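Local coordinates for protein DMSP lyase (Ruegeria pomeroyi, PDB 5CU1) that belongs to the cupin clan of beta-barrel metalloproteins, being a DMSP lyase that carries a ferric ion held by two histidines and a glutamate, at residues F39-V51 with I112-A124. Numbering follows the deposited sequence.
Sequences FVALPDSLTPQPV and IGEGGPFASDSLA
Gln49 reaches the type II turn from Gly113 to Gly116 and illustrates how one side-chain amide can tie a glycine-rich turn to a neighbouring segment. With CG flanked by both its own N and C (chi1 63°) and the rest of the side chain stretched out, NE2 comes 3.1 Å from Gly116 O. The bond is fairly straight, 159° at the hydrogen, with the acceptor in the plane of the Gln49 amide. Gly113 O, which receives Gly116 N across the turn, stands near the same NE2 without bonding it. Ala119 CB sits between Thr47 O and Gln49 OE1, 3.6 Å from each. Backbone bonds continue the grip: Gln49 N reaches Pro117 O from above its carbonyl plane, and Ala119 N donates to Thr47 O. Toward the C-terminal end of 39-51, Val51 CG2 packs 3.6 Å from Pro117 CD. Toward its N-terminal end, Leu46 places CB 4.1 Å from Phe118 CB, while its CD2 meets Ile112 CD1, the two side chains crossing at about a right angle. Farther along, Pro43 CD rests 3.8 Å from Leu123 CD1. The pairing of 47-48 with 118-119, a minimal, weakly bonded antiparallel sheet, ties the segment after helix 34-39 to the connection between strands 107-110 and 124-130 of the cupin beta-barrel.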
ATOM      1  N   PHE A  39       9.520   8.646  -9.813  1.00 22.33           N
ATOM      2  CA  PHE A  39       8.851   7.456 -10.314  1.00 23.62           C
ATOM      3  C   PHE A  39       7.792   7.631 -11.320  1.00 19.06           C
ATOM      4  O   PHE A  39       7.710   7.034 -12.112  1.00 21.28           O
ATOM      5  CB  PHE A  39       8.402   6.601  -9.127  1.00 25.54           C
ATOM      6  CG  PHE A  39       7.634   5.363  -9.414  1.00 20.78           C
ATOM      7  CD1 PHE A  39       8.252   4.164  -9.458  1.00 17.14           C
ATOM      8  CD2 PHE A  39       6.340   5.418  -9.506  1.00 17.22           C
ATOM      9  CE1 PHE A  39       7.561   3.022  -9.599  1.00 15.04           C
ATOM     10  CE2 PHE A  39       5.629   4.309  -9.714  1.00 17.59           C
ATOM     11  CZ  PHE A  39       6.259   3.113  -9.713  1.00 17.09           C
ATOM     12  N   VAL A  40       7.071   8.629 -11.157  1.00 22.24           N
ATOM     13  CA  VAL A  40       5.880   8.999 -11.816  1.00 25.37           C
ATOM     14  C   VAL A  40       5.519  10.527 -11.609  1.00 29.41           C
ATOM     15  O   VAL A  40       5.595  11.056 -10.672  1.00 28.39           O
ATOM     16  CB  VAL A  40       4.746   7.963 -11.591  1.00 23.09           C
ATOM     17  CG1 VAL A  40       4.075   7.938 -10.273  1.00 19.52           C
ATOM     18  CG2 VAL A  40       3.866   7.959 -12.732  1.00 21.51           C
ATOM     19  N   ALA A  41       5.133  11.138 -12.633  1.00 32.13           N
ATOM     20  CA  ALA A  41       4.466  12.371 -12.666  1.00 36.25           C
ATOM     21  C   ALA A  41       3.069  12.277 -12.407  1.00 34.10           C
ATOM     22  O   ALA A  41       2.415  11.455 -12.880  1.00 35.57           O
ATOM     23  CB  ALA A  41       4.710  13.100 -13.959  1.00 30.17           C
ATOM     24  N   LEU A  42       2.656  13.191 -11.608  1.00 35.71           N
ATOM     25  CA  LEU A  42       1.307  13.360 -11.161  1.00 34.36           C
ATOM     26  C   LEU A  42       0.633  14.080 -12.235  1.00 45.90           C
ATOM     27  O   LEU A  42       1.173  15.028 -12.773  1.00 47.85           O
ATOM     28  CB  LEU A  42       1.210  14.084  -9.880  1.00 38.49           C
ATOM     29  CG  LEU A  42       0.747  13.251  -8.747  1.00 43.26           C
ATOM     30  CD1 LEU A  42       1.396  11.890  -8.725  1.00 36.35           C
ATOM     31  CD2 LEU A  42       0.681  13.884  -7.416  1.00 32.71           C
ATOM     32  N   PRO A  43      -0.552  13.455 -12.684  1.00 50.46           N
ATOM     33  CA  PRO A  43      -1.116  14.063 -13.881  1.00 46.11           C
ATOM     34  C   PRO A  43      -1.912  15.172 -13.630  1.00 49.02           C
ATOM     35  O   PRO A  43      -2.057  15.867 -14.564  1.00 57.83           O
ATOM     36  CB  PRO A  43      -2.047  13.027 -14.466  1.00 46.01           C
ATOM     37  CG  PRO A  43      -2.053  11.892 -13.612  1.00 44.01           C
ATOM     38  CD  PRO A  43      -1.382  12.191 -12.402  1.00 45.04           C
ATOM     39  N   ASP A  44      -2.428  15.293 -12.453  1.00 44.73           N
ATOM     40  CA  ASP A  44      -3.067  16.455 -11.867  1.00 59.82           C
ATOM     41  C   ASP A  44      -4.708  16.898 -12.020  1.00 64.76           C
ATOM     42  O   ASP A  44      -5.212  17.950 -11.624  1.00 59.10           O
ATOM     43  CB  ASP A  44      -2.042  17.584 -11.704  1.00 60.54           C
ATOM     44  CG  ASP A  44      -2.034  18.193 -10.242  1.00 66.76           C
ATOM     45  OD1 ASP A  44      -1.083  17.969  -9.473  1.00 59.68           O
ATOM     46  OD2 ASP A  44      -3.028  18.849  -9.911  1.00 68.09           O
ATOM     47  N   SER A  45      -5.489  15.896 -12.312  1.00 63.59           N
ATOM     48  CA  SER A  45      -6.007  15.515 -13.535  1.00 58.63           C
ATOM     49  C   SER A  45      -6.426  14.130 -13.422  1.00 52.11           C
ATOM     50  O   SER A  45      -6.150  13.366 -14.251  1.00 55.04           O
ATOM     51  CB  SER A  45      -5.042  15.816 -14.673  1.00 60.41           C
ATOM     52  OG  SER A  45      -4.666  17.108 -14.502  1.00 56.60           O
ATOM     53  N   LEU A  46      -7.218  13.864 -12.414  1.00 49.90           N
ATOM     54  CA  LEU A  46      -7.734  12.508 -12.234  1.00 46.03           C
ATOM     55  C   LEU A  46      -9.305  12.437 -12.258  1.00 39.95           C
ATOM     56  O   LEU A  46      -9.934  13.073 -11.554  1.00 46.48           O
ATOM     57  CB  LEU A  46      -7.169  12.031 -10.952  1.00 40.35           C
ATOM     58  CG  LEU A  46      -5.704  12.123 -10.842  1.00 38.03           C
ATOM     59  CD1 LEU A  46      -5.620  12.597  -9.490  1.00 41.81           C
ATOM     60  CD2 LEU A  46      -5.036  10.831 -10.823  1.00 37.85           C
ATOM     61  N   THR A  47      -9.862  11.662 -13.099  1.00 38.58           N
ATOM     62  CA  THR A  47     -11.276  11.431 -13.201  1.00 37.83           C
ATOM     63  C   THR A  47     -11.929  10.741 -12.067  1.00 37.08           C
ATOM     64  O   THR A  47     -11.622   9.628 -11.829  1.00 36.27           O
ATOM     65  CB  THR A  47     -11.567  10.769 -14.500  1.00 36.96           C
ATOM     66  OG1 THR A  47     -11.208  11.682 -15.493  1.00 34.50           O
ATOM     67  CG2 THR A  47     -13.002  10.371 -14.664  1.00 37.49           C
ATOM     68  N   PRO A  48     -12.967  11.294 -11.432  1.00 35.45           N
ATOM     69  CA  PRO A  48     -13.589  10.672 -10.254  1.00 34.76           C
ATOM     70  C   PRO A  48     -14.429   9.493 -10.513  1.00 30.45           C
ATOM     71  O   PRO A  48     -14.845   9.537 -11.581  1.00 37.76           O
ATOM     72  CB  PRO A  48     -14.325  11.828  -9.582  1.00 35.64           C
ATOM     73  CG  PRO A  48     -13.594  12.969  -9.954  1.00 37.36           C
ATOM     74  CD  PRO A  48     -13.064  12.737 -11.361  1.00 34.89           C
ATOM     75  N   GLN A  49     -14.593   8.476  -9.640  1.00 31.89           N
ATOM     76  CA  GLN A  49     -15.243   7.337  -9.877  1.00 30.75           C
ATOM     77  C   GLN A  49     -15.752   6.927  -8.617  1.00 31.98           C
ATOM     78  O   GLN A  49     -15.143   7.061  -7.690  1.00 40.43           O
ATOM     79  CB  GLN A  49     -14.444   6.358 -10.680  1.00 32.78           C
ATOM     80  CG  GLN A  49     -13.188   5.782 -10.182  1.00 34.44           C
ATOM     81  CD  GLN A  49     -12.678   4.624 -10.948  1.00 34.70           C
ATOM     82  OE1 GLN A  49     -12.908   4.551 -12.041  1.00 35.13           O
ATOM     83  NE2 GLN A  49     -11.964   3.766 -10.334  1.00 25.34           N
ATOM     84  N   PRO A  50     -17.018   6.388  -8.680  1.00 33.39           N
ATOM     85  CA  PRO A  50     -17.501   5.849  -7.417  1.00 34.71           C
ATOM     86  C   PRO A  50     -16.771   4.575  -6.730  1.00 37.45           C
ATOM     87  O   PRO A  50     -16.329   3.771  -7.397  1.00 35.25           O
ATOM     88  CB  PRO A  50     -18.920   5.634  -7.723  1.00 21.21           C
ATOM     89  CG  PRO A  50     -18.954   5.227  -8.949  1.00 23.52           C
ATOM     90  CD  PRO A  50     -18.165   6.110  -9.649  1.00 29.03           C
ATOM     91  N   VAL A  51     -16.731   4.481  -5.424  1.00 31.77           N
ATOM     92  CA  VAL A  51     -16.190   3.431  -4.684  1.00 28.78           C
ATOM     93  C   VAL A  51     -17.292   2.819  -3.976  1.00 34.65           C
ATOM     94  O   VAL A  51     -17.746   3.373  -3.170  1.00 40.99           O
ATOM     95  CB  VAL A  51     -15.164   3.926  -3.689  1.00 29.38           C
ATOM     96  CG1 VAL A  51     -14.783   3.000  -2.632  1.00 30.27           C
ATOM     97  CG2 VAL A  51     -14.017   4.630  -4.288  1.00 30.44           C
ATOM     98  N   ILE A 112      -5.726   5.529  -6.247  1.00 22.45           N
ATOM     99  CA  ILE A 112      -5.688   5.771  -7.646  1.00 21.01           C
ATOM    100  C   ILE A 112      -5.704   4.474  -8.457  1.00 23.99           C
ATOM    101  O   ILE A 112      -4.850   3.899  -8.496  1.00 26.50           O
ATOM    102  CB  ILE A 112      -4.561   6.774  -8.044  1.00 21.01           C
ATOM    103  CG1 ILE A 112      -4.770   8.117  -7.361  1.00 17.72           C
ATOM    104  CG2 ILE A 112      -4.524   6.933  -9.484  1.00 20.69           C
ATOM    105  CD1 ILE A 112      -3.623   8.968  -7.436  1.00 20.88           C
ATOM    106  N   GLY A 113      -6.759   4.129  -9.109  1.00 24.43           N
ATOM    107  CA  GLY A 113      -6.953   3.021  -9.934  1.00 19.30           C
ATOM    108  C   GLY A 113      -8.184   2.291  -9.626  1.00 22.64           C
ATOM    109  O   GLY A 113      -8.967   2.723  -8.974  1.00 23.95           O
ATOM    110  N   GLU A 114      -8.200   1.097 -10.070  1.00 20.61           N
ATOM    111  CA  GLU A 114      -9.259   0.113  -9.883  1.00 21.03           C
ATOM    112  C   GLU A 114      -9.669  -0.088  -8.434  1.00 27.68           C
ATOM    113  O   GLU A 114      -8.900  -0.611  -7.619  1.00 25.28           O
ATOM    114  CB  GLU A 114      -8.804  -1.222 -10.478  1.00 20.27           C
ATOM    115  CG  GLU A 114      -9.613  -2.409 -10.065  1.00 29.55           C
ATOM    116  CD  GLU A 114     -10.731  -2.686 -11.014  1.00 38.98           C
ATOM    117  OE1 GLU A 114     -11.331  -1.711 -11.509  1.00 48.64           O
ATOM    118  OE2 GLU A 114     -11.004  -3.881 -11.276  1.00 47.54           O
ATOM    119  N   GLY A 115     -10.898   0.309  -8.125  1.00 24.51           N
ATOM    120  CA  GLY A 115     -11.420   0.190  -6.780  1.00 22.81           C
ATOM    121  C   GLY A 115     -11.134   1.418  -5.940  1.00 26.21           C
ATOM    122  O   GLY A 115     -11.443   1.436  -4.750  1.00 25.32           O
ATOM    123  N   GLY A 116     -10.553   2.447  -6.555  1.00 22.16           N
ATOM    124  CA  GLY A 116     -10.280   3.687  -5.856  1.00 21.71           C
ATOM    125  C   GLY A 116     -11.163   4.831  -6.317  1.00 29.43           C
ATOM    126  O   GLY A 116     -11.828   4.734  -7.355  1.00 24.78           O
ATOM    127  N   PRO A 117     -11.187   5.928  -5.535  1.00 30.54           N
ATOM    128  CA  PRO A 117     -12.013   7.088  -5.893  1.00 29.45           C
ATOM    129  C   PRO A 117     -11.579   7.832  -7.168  1.00 29.43           C
ATOM    130  O   PRO A 117     -12.341   8.666  -7.657  1.00 25.45           O
ATOM    131  CB  PRO A 117     -11.891   8.000  -4.657  1.00 25.99           C
ATOM    132  CG  PRO A 117     -10.795   7.438  -3.826  1.00 23.07           C
ATOM    133  CD  PRO A 117     -10.702   5.997  -4.145  1.00 23.75           C
ATOM    134  N   PHE A 118     -10.396   7.634  -7.723  1.00 29.48           N
ATOM    135  CA  PHE A 118      -9.837   8.312  -8.858  1.00 26.83           C
ATOM    136  C   PHE A 118      -9.307   7.405  -9.856  1.00 27.38           C
ATOM    137  O   PHE A 118      -8.854   6.441  -9.510  1.00 26.80           O
ATOM    138  CB  PHE A 118      -8.768   9.290  -8.403  1.00 33.58           C
ATOM    139  CG  PHE A 118      -9.254  10.214  -7.338  1.00 34.23           C
ATOM    140  CD1 PHE A 118      -9.009   9.926  -6.005  1.00 26.04           C
ATOM    141  CD2 PHE A 118     -10.105  11.293  -7.656  1.00 28.35           C
ATOM    142  CE1 PHE A 118      -9.444  10.733  -5.059  1.00 24.57           C
ATOM    143  CE2 PHE A 118     -10.563  12.075  -6.639  1.00 31.29           C
ATOM    144  CZ  PHE A 118     -10.260  11.771  -5.373  1.00 25.05           C
ATOM    145  N   ALA A 119      -9.442   7.732 -11.103  1.00 29.55           N
ATOM    146  CA  ALA A 119      -9.006   6.904 -12.137  1.00 32.06           C
ATOM    147  C   ALA A 119      -7.808   7.441 -12.849  1.00 29.71           C
ATOM    148  O   ALA A 119      -7.699   8.513 -12.819  1.00 34.68           O
ATOM    149  CB  ALA A 119     -10.116   6.628 -13.039  1.00 34.69           C
ATOM    150  N   SER A 120      -6.958   6.633 -13.460  1.00 26.87           N
ATOM    151  CA  SER A 120      -5.692   7.002 -14.166  1.00 23.68           C
ATOM    152  C   SER A 120      -5.174   5.930 -15.016  1.00 27.39           C
ATOM    153  O   SER A 120      -5.242   4.869 -14.654  1.00 30.29           O
ATOM    154  CB  SER A 120      -4.668   7.382 -13.242  1.00 24.35           C
ATOM    155  OG  SER A 120      -3.800   8.126 -13.820  1.00 31.34           O
ATOM    156  N   ASP A 121      -4.681   6.197 -16.197  1.00 29.22           N
ATOM    157  CA  ASP A 121      -3.845   5.277 -16.978  1.00 28.83           C
ATOM    158  C   ASP A 121      -2.342   5.318 -16.831  1.00 28.81           C
ATOM    159  O   ASP A 121      -1.718   4.562 -17.356  1.00 36.05           O
ATOM    160  CB  ASP A 121      -4.042   5.446 -18.417  1.00 40.91           C
ATOM    161  CG  ASP A 121      -5.403   5.235 -18.892  1.00 50.10           C
ATOM    162  OD1 ASP A 121      -5.957   4.285 -18.473  1.00 55.66           O
ATOM    163  OD2 ASP A 121      -5.798   5.954 -19.877  1.00 56.87           O
ATOM    164  N   SER A 122      -1.870   6.085 -15.982  1.00 23.11           N
ATOM    165  CA  SER A 122      -0.547   6.232 -15.878  1.00 26.58           C
ATOM    166  C   SER A 122       0.093   5.676 -14.515  1.00 27.66           C
ATOM    167  O   SER A 122       1.071   5.238 -14.474  1.00 26.62           O
ATOM    168  CB  SER A 122      -0.262   7.703 -16.261  1.00 28.37           C
ATOM    169  OG  SER A 122      -0.502   8.705 -15.380  1.00 30.97           O
ATOM    170  N   LEU A 123      -0.618   5.753 -13.473  1.00 26.66           N
ATOM    171  CA  LEU A 123      -0.359   5.306 -12.163  1.00 25.13           C
ATOM    172  C   LEU A 123      -1.535   4.607 -11.432  1.00 23.29           C
ATOM    173  O   LEU A 123      -2.587   4.759 -11.793  1.00 22.76           O
ATOM    174  CB  LEU A 123       0.332   6.453 -11.371  1.00 24.65           C
ATOM    175  CG  LEU A 123      -0.183   7.738 -10.834  1.00 23.54           C
ATOM    176  CD1 LEU A 123      -0.951   8.504 -11.865  1.00 26.10           C
ATOM    177  CD2 LEU A 123      -1.083   7.556  -9.726  1.00 17.98           C
ATOM    178  N   ALA A 124      -1.252   3.852 -10.410  1.00 21.40           N
ATOM    179  CA  ALA A 124      -2.032   3.601  -9.239  1.00 22.83           C
ATOM    180  C   ALA A 124      -1.329   3.860  -7.930  1.00 20.80           C
ATOM    181  O   ALA A 124      -0.270   3.970  -7.882  1.00 19.61           O
ATOM    182  CB  ALA A 124      -2.573   2.243  -9.274  1.00 18.70           C
TER